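Endoribonuclease YbeY (Aquifex aeolicus, PDB 1OZ9) is probably a zinc-dependent endoribonuclease specific for single-stranded RNA, acting in ribosome quality control and in maturation of the 16S rRNA 3' end. Local coordinates at residues Glu26-Leu31 against Arg111-Gly116; Leu31-Leu36 against Val41-Tyr46. One frame throughout, in Å; residues are numbered along the deposited sequence.

In the fold
Both contacts use helix 22-35. Contact 1 sets its middle against helix 105-120, and contact 2 sets its C-terminal part against strand 41-48. Their centres are about 7 Å apart. They meet where A29 CB lies 4.0 Å from L43 CD2, so the apolar packing is continuous from one to the other. Along the chain, contact 2 is nested inside the long loop closed by contact 1. Helix 105-120 carries H115 and H119, two predicted zinc ligands; H125 is the third. The side chain of H119 is about 11 Å from that of I113 and about 10 Å from that of L43. H115 lies within segment 111-116 but takes no part in the packing.

Contact 1 (Glu26-Leu31 against Arg111-Gly116); sequences EKWAEL and RLIVHG
A29 and I113 mark the closest backbone approach of these two helical segments, with A29 CA 6.8 Å from I113 CA. I113 carries the contact from the side of helix 105-120. Its two branches go to different partners. The longer one ends in CD1, which reaches W28. I113 CD1 sits 3.8 Å from W28 CE3, at the edge of the indole and near the ring plane, not over a face. The two side chains cross at about a right angle. With W28 CG anti to the carbonyl carbon (chi1 -70°) the indole leaves the helix on the side of I113, and chi2 of -32° turns the six-membered ring, with CE3, to the isoleucine. The shorter branch of I113 meets the backbone side of the other helix. I113 CG2 is 4.2 Å from A29 CA and 4.3 Å from A29 CB. The small side chain of A29 is consistent with so near an approach.

W28 also packs on V20 and on E106 and K110 of helix 105-120. A29 touches V11 of strand 10-15. H115, two residues after I113, points to another side of its helix, where its ND1 is hydrogen-bonded to E139 OE2.

The contact is apolar throughout. A29 and I113 are buried, while W28 is partly exposed. It relies on van der Waals packing in place of directed polar bonds.

Contact 2 (Leu31-Leu36 against Val41-Tyr46); sequences LALSAL and VELSVY
L33 makes all the close contacts from the helix side, and it makes them with one methyl group, CD1. The helix and strand backbones stay well apart here, with L33 CA 8.7 Å from V41 CA.

The contact across the segments is apolar. The L33 side chain is extended: its CD1 is anti to CA (chi2 176°), which pushes this methyl out toward the strand. There it meets two residues that are two positions apart on the strand. L33 CD1 is 3.9 Å from L43 CD2. The same methyl is 4.0 Å from L43 CB, so it rests against both the root and one tip of that leucine. The two leucine side chains meet at a slant. V41 gives one methyl, and V41 CG2 is 4.2 Å from L33 CD1. V41 and L43 both turn toward the helix, while E42 between them turns away. Further apolar neighbours join the layer. L33 packs on V11 and L84 of the adjoining strands, and L43 packs on I117 and L120 of helix 105-120.

Polar bonds lie outside this interface. On the helix, A35 N donates to L31 O at 2.9 Å. On the strand, the backbones of V41 and L43 pair with strand 10-15, and that of E42 pairs with strand 81-90. E42 OE2 is hydrogen-bonded to Y81 OH.

Strands 10-15 and 41-48 are parallel neighbours in the sheet, and helix 22-35 connects them. L33 therefore packs the crossover helix onto the second strand of a beta-alpha-beta unit. This unit belongs to the mixed sheet of a matrix metalloproteinase type fold, the fold of the YbeY family.

Contact 1 (Glu26-Leu31 against Arg111-Gly116)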
# COMPACT_ATOMS: atom_id res chain seq x y z
N GLU A 26 -7.10 8.43 -1.47
CA GLU A 26 -7.70 8.42 -0.13
C GLU A 26 -8.89 7.46 -0.06
O GLU A 26 -9.01 6.66 0.89
CB GLU A 26 -8.13 9.84 0.28
CG GLU A 26 -8.20 10.02 1.78
CD GLU A 26 -8.60 11.43 2.21
OE1 GLU A 26 -8.15 12.44 1.58
OE2 GLU A 26 -9.36 11.53 3.19
N LYS A 27 -9.78 7.57 -1.06
CA LYS A 27 -10.96 6.71 -1.17
C LYS A 27 -10.61 5.20 -1.27
O LYS A 27 -11.20 4.40 -0.53
CB LYS A 27 -11.91 7.16 -2.30
CG LYS A 27 -12.92 6.08 -2.81
CD LYS A 27 -13.80 6.58 -3.96
CE LYS A 27 -14.24 5.46 -4.96
NZ LYS A 27 -15.71 5.09 -4.92
N TRP A 28 -9.67 4.82 -2.14
CA TRP A 28 -9.24 3.42 -2.25
C TRP A 28 -8.75 2.92 -0.89
O TRP A 28 -9.11 1.83 -0.45
CB TRP A 28 -8.10 3.24 -3.26
CG TRP A 28 -8.56 3.45 -4.66
CD1 TRP A 28 -9.78 3.18 -5.17
CD2 TRP A 28 -7.79 3.98 -5.72
NE1 TRP A 28 -9.82 3.48 -6.52
CE2 TRP A 28 -8.61 4.01 -6.87
CE3 TRP A 28 -6.48 4.45 -5.83
CZ2 TRP A 28 -8.17 4.49 -8.10
CZ3 TRP A 28 -6.04 4.91 -7.06
CH2 TRP A 28 -6.88 4.93 -8.17
N ALA A 29 -7.92 3.73 -0.25
CA ALA A 29 -7.38 3.35 1.06
C ALA A 29 -8.50 3.20 2.10
O ALA A 29 -8.51 2.21 2.86
CB ALA A 29 -6.33 4.34 1.51
N GLU A 30 -9.44 4.16 2.14
CA GLU A 30 -10.56 4.07 3.08
C GLU A 30 -11.45 2.86 2.78
O GLU A 30 -11.89 2.14 3.71
CB GLU A 30 -11.40 5.36 3.09
CG GLU A 30 -10.62 6.56 3.64
CD GLU A 30 -11.43 7.84 3.61
OE1 GLU A 30 -12.35 7.94 2.77
OE2 GLU A 30 -11.17 8.74 4.45
N LEU A 31 -11.69 2.59 1.49
CA LEU A 31 -12.50 1.44 1.14
C LEU A 31 -11.80 0.13 1.52
O LEU A 31 -12.46 -0.81 1.93
CB LEU A 31 -12.83 1.41 -0.35
CG LEU A 31 -13.83 2.47 -0.80
CD1 LEU A 31 -13.89 2.47 -2.34
CD2 LEU A 31 -15.24 2.29 -0.16
N ARG A 111 -3.86 -1.16 -6.89
CA ARG A 111 -3.42 -2.51 -6.56
C ARG A 111 -2.25 -2.50 -5.57
O ARG A 111 -2.16 -3.37 -4.69
CB ARG A 111 -3.05 -3.26 -7.83
CG ARG A 111 -4.28 -3.75 -8.64
CD ARG A 111 -3.91 -4.49 -9.93
NE ARG A 111 -5.00 -4.61 -10.90
CZ ARG A 111 -4.97 -5.44 -11.97
NH1 ARG A 111 -3.92 -6.25 -12.17
NH2 ARG A 111 -5.98 -5.48 -12.85
N LEU A 112 -1.37 -1.53 -5.72
CA LEU A 112 -0.22 -1.41 -4.85
C LEU A 112 -0.65 -0.94 -3.46
O LEU A 112 -0.04 -1.32 -2.47
CB LEU A 112 0.82 -0.44 -5.44
CG LEU A 112 1.58 -1.03 -6.64
CD1 LEU A 112 2.40 0.03 -7.34
CD2 LEU A 112 2.52 -2.22 -6.24
N ILE A 113 -1.67 -0.09 -3.39
CA ILE A 113 -2.19 0.32 -2.07
C ILE A 113 -2.70 -0.88 -1.31
O ILE A 113 -2.40 -1.06 -0.14
CB ILE A 113 -3.32 1.33 -2.25
CG1 ILE A 113 -2.73 2.67 -2.65
CG2 ILE A 113 -4.14 1.50 -0.94
CD1 ILE A 113 -3.77 3.65 -3.22
N VAL A 114 -3.48 -1.71 -1.99
CA VAL A 114 -4.02 -2.93 -1.35
C VAL A 114 -2.88 -3.84 -0.96
O VAL A 114 -2.84 -4.35 0.18
CB VAL A 114 -5.01 -3.63 -2.30
CG1 VAL A 114 -5.53 -4.97 -1.72
CG2 VAL A 114 -6.19 -2.67 -2.57
N HIS A 115 -1.93 -4.02 -1.87
CA HIS A 115 -0.80 -4.90 -1.57
C HIS A 115 -0.08 -4.39 -0.31
O HIS A 115 0.25 -5.16 0.60
CB HIS A 115 0.14 -4.94 -2.77
CG HIS A 115 1.20 -5.99 -2.67
ND1 HIS A 115 1.02 -7.29 -3.09
CD2 HIS A 115 2.48 -5.92 -2.21
CE1 HIS A 115 2.13 -7.97 -2.91
NE2 HIS A 115 3.03 -7.17 -2.36
N GLY A 116 0.15 -3.08 -0.25
CA GLY A 116 0.85 -2.49 0.89
C GLY A 116 0.10 -2.64 2.21
O GLY A 116 0.70 -2.92 3.26

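Contact 2 (Leu31-Leu36 against Val41-Tyr46)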
# COMPACT_ATOMS: atom_id res chain seq x y z
N LEU A 31 -11.69 2.59 1.49
CA LEU A 31 -12.50 1.44 1.14
C LEU A 31 -11.80 0.13 1.52
O LEU A 31 -12.46 -0.81 1.93
CB LEU A 31 -12.83 1.41 -0.35
CG LEU A 31 -13.83 2.47 -0.80
CD1 LEU A 31 -13.89 2.47 -2.34
CD2 LEU A 31 -15.24 2.29 -0.16
N ALA A 32 -10.50 0.07 1.33
CA ALA A 32 -9.73 -1.14 1.71
C ALA A 32 -9.80 -1.37 3.23
O ALA A 32 -10.04 -2.49 3.68
CB ALA A 32 -8.27 -1.00 1.27
N LEU A 33 -9.59 -0.31 4.00
CA LEU A 33 -9.66 -0.43 5.46
C LEU A 33 -11.03 -0.88 5.90
O LEU A 33 -11.15 -1.75 6.78
CB LEU A 33 -9.22 0.87 6.17
CG LEU A 33 -7.74 1.25 6.04
CD1 LEU A 33 -7.45 2.62 6.70
CD2 LEU A 33 -6.72 0.18 6.56
N SER A 34 -12.07 -0.34 5.26
CA SER A 34 -13.44 -0.75 5.56
C SER A 34 -13.72 -2.20 5.14
O SER A 34 -14.42 -2.92 5.85
CB SER A 34 -14.46 0.23 4.94
OG SER A 34 -15.79 -0.25 5.09
N ALA A 35 -13.18 -2.64 4.02
CA ALA A 35 -13.43 -4.02 3.58
C ALA A 35 -12.72 -4.95 4.56
O ALA A 35 -13.15 -6.08 4.80
CB ALA A 35 -12.89 -4.24 2.19
N LEU A 36 -11.67 -4.44 5.18
CA LEU A 36 -10.93 -5.23 6.15
C LEU A 36 -11.56 -5.18 7.58
O LEU A 36 -11.05 -5.81 8.50
CB LEU A 36 -9.47 -4.80 6.16
CG LEU A 36 -8.69 -5.23 4.92
CD1 LEU A 36 -7.43 -4.35 4.72
CD2 LEU A 36 -8.27 -6.68 5.01
N VAL A 41 -8.24 3.39 13.04
CA VAL A 41 -6.83 3.24 12.82
C VAL A 41 -6.34 4.35 11.93
O VAL A 41 -7.14 5.00 11.24
CB VAL A 41 -6.45 1.87 12.18
CG1 VAL A 41 -6.97 0.70 13.06
CG2 VAL A 41 -7.02 1.79 10.77
N GLU A 42 -5.04 4.58 11.95
CA GLU A 42 -4.42 5.60 11.10
C GLU A 42 -3.53 4.93 10.07
O GLU A 42 -2.80 3.99 10.39
CB GLU A 42 -3.60 6.59 11.95
CG GLU A 42 -2.88 7.67 11.12
CD GLU A 42 -2.00 8.52 12.02
OE1 GLU A 42 -0.76 8.52 11.83
OE2 GLU A 42 -2.55 9.15 12.95
N LEU A 43 -3.62 5.38 8.83
CA LEU A 43 -2.81 4.81 7.76
C LEU A 43 -2.25 5.97 6.97
O LEU A 43 -3.02 6.86 6.60
CB LEU A 43 -3.70 4.02 6.82
CG LEU A 43 -3.07 3.56 5.50
CD1 LEU A 43 -1.93 2.57 5.80
CD2 LEU A 43 -4.14 2.91 4.61
N SER A 44 -0.94 5.96 6.70
CA SER A 44 -0.37 6.98 5.84
C SER A 44 -0.00 6.36 4.49
O SER A 44 0.52 5.24 4.44
CB SER A 44 0.85 7.64 6.50
OG SER A 44 0.42 8.37 7.66
N VAL A 45 -0.32 7.08 3.41
CA VAL A 45 0.05 6.61 2.08
C VAL A 45 0.93 7.68 1.42
O VAL A 45 0.53 8.86 1.36
CB VAL A 45 -1.18 6.32 1.22
CG1 VAL A 45 -0.75 5.80 -0.17
CG2 VAL A 45 -2.10 5.29 1.94
N TYR A 46 2.12 7.30 0.95
CA TYR A 46 3.01 8.29 0.32
C TYR A 46 3.24 7.88 -1.12
O TYR A 46 3.60 6.73 -1.38
CB TYR A 46 4.34 8.33 1.07
CG TYR A 46 5.35 9.40 0.66
CD1 TYR A 46 4.95 10.63 0.14
CD2 TYR A 46 6.72 9.18 0.82
CE1 TYR A 46 5.88 11.60 -0.21
CE2 TYR A 46 7.65 10.13 0.48
CZ TYR A 46 7.24 11.34 -0.03
OH TYR A 46 8.21 12.27 -0.35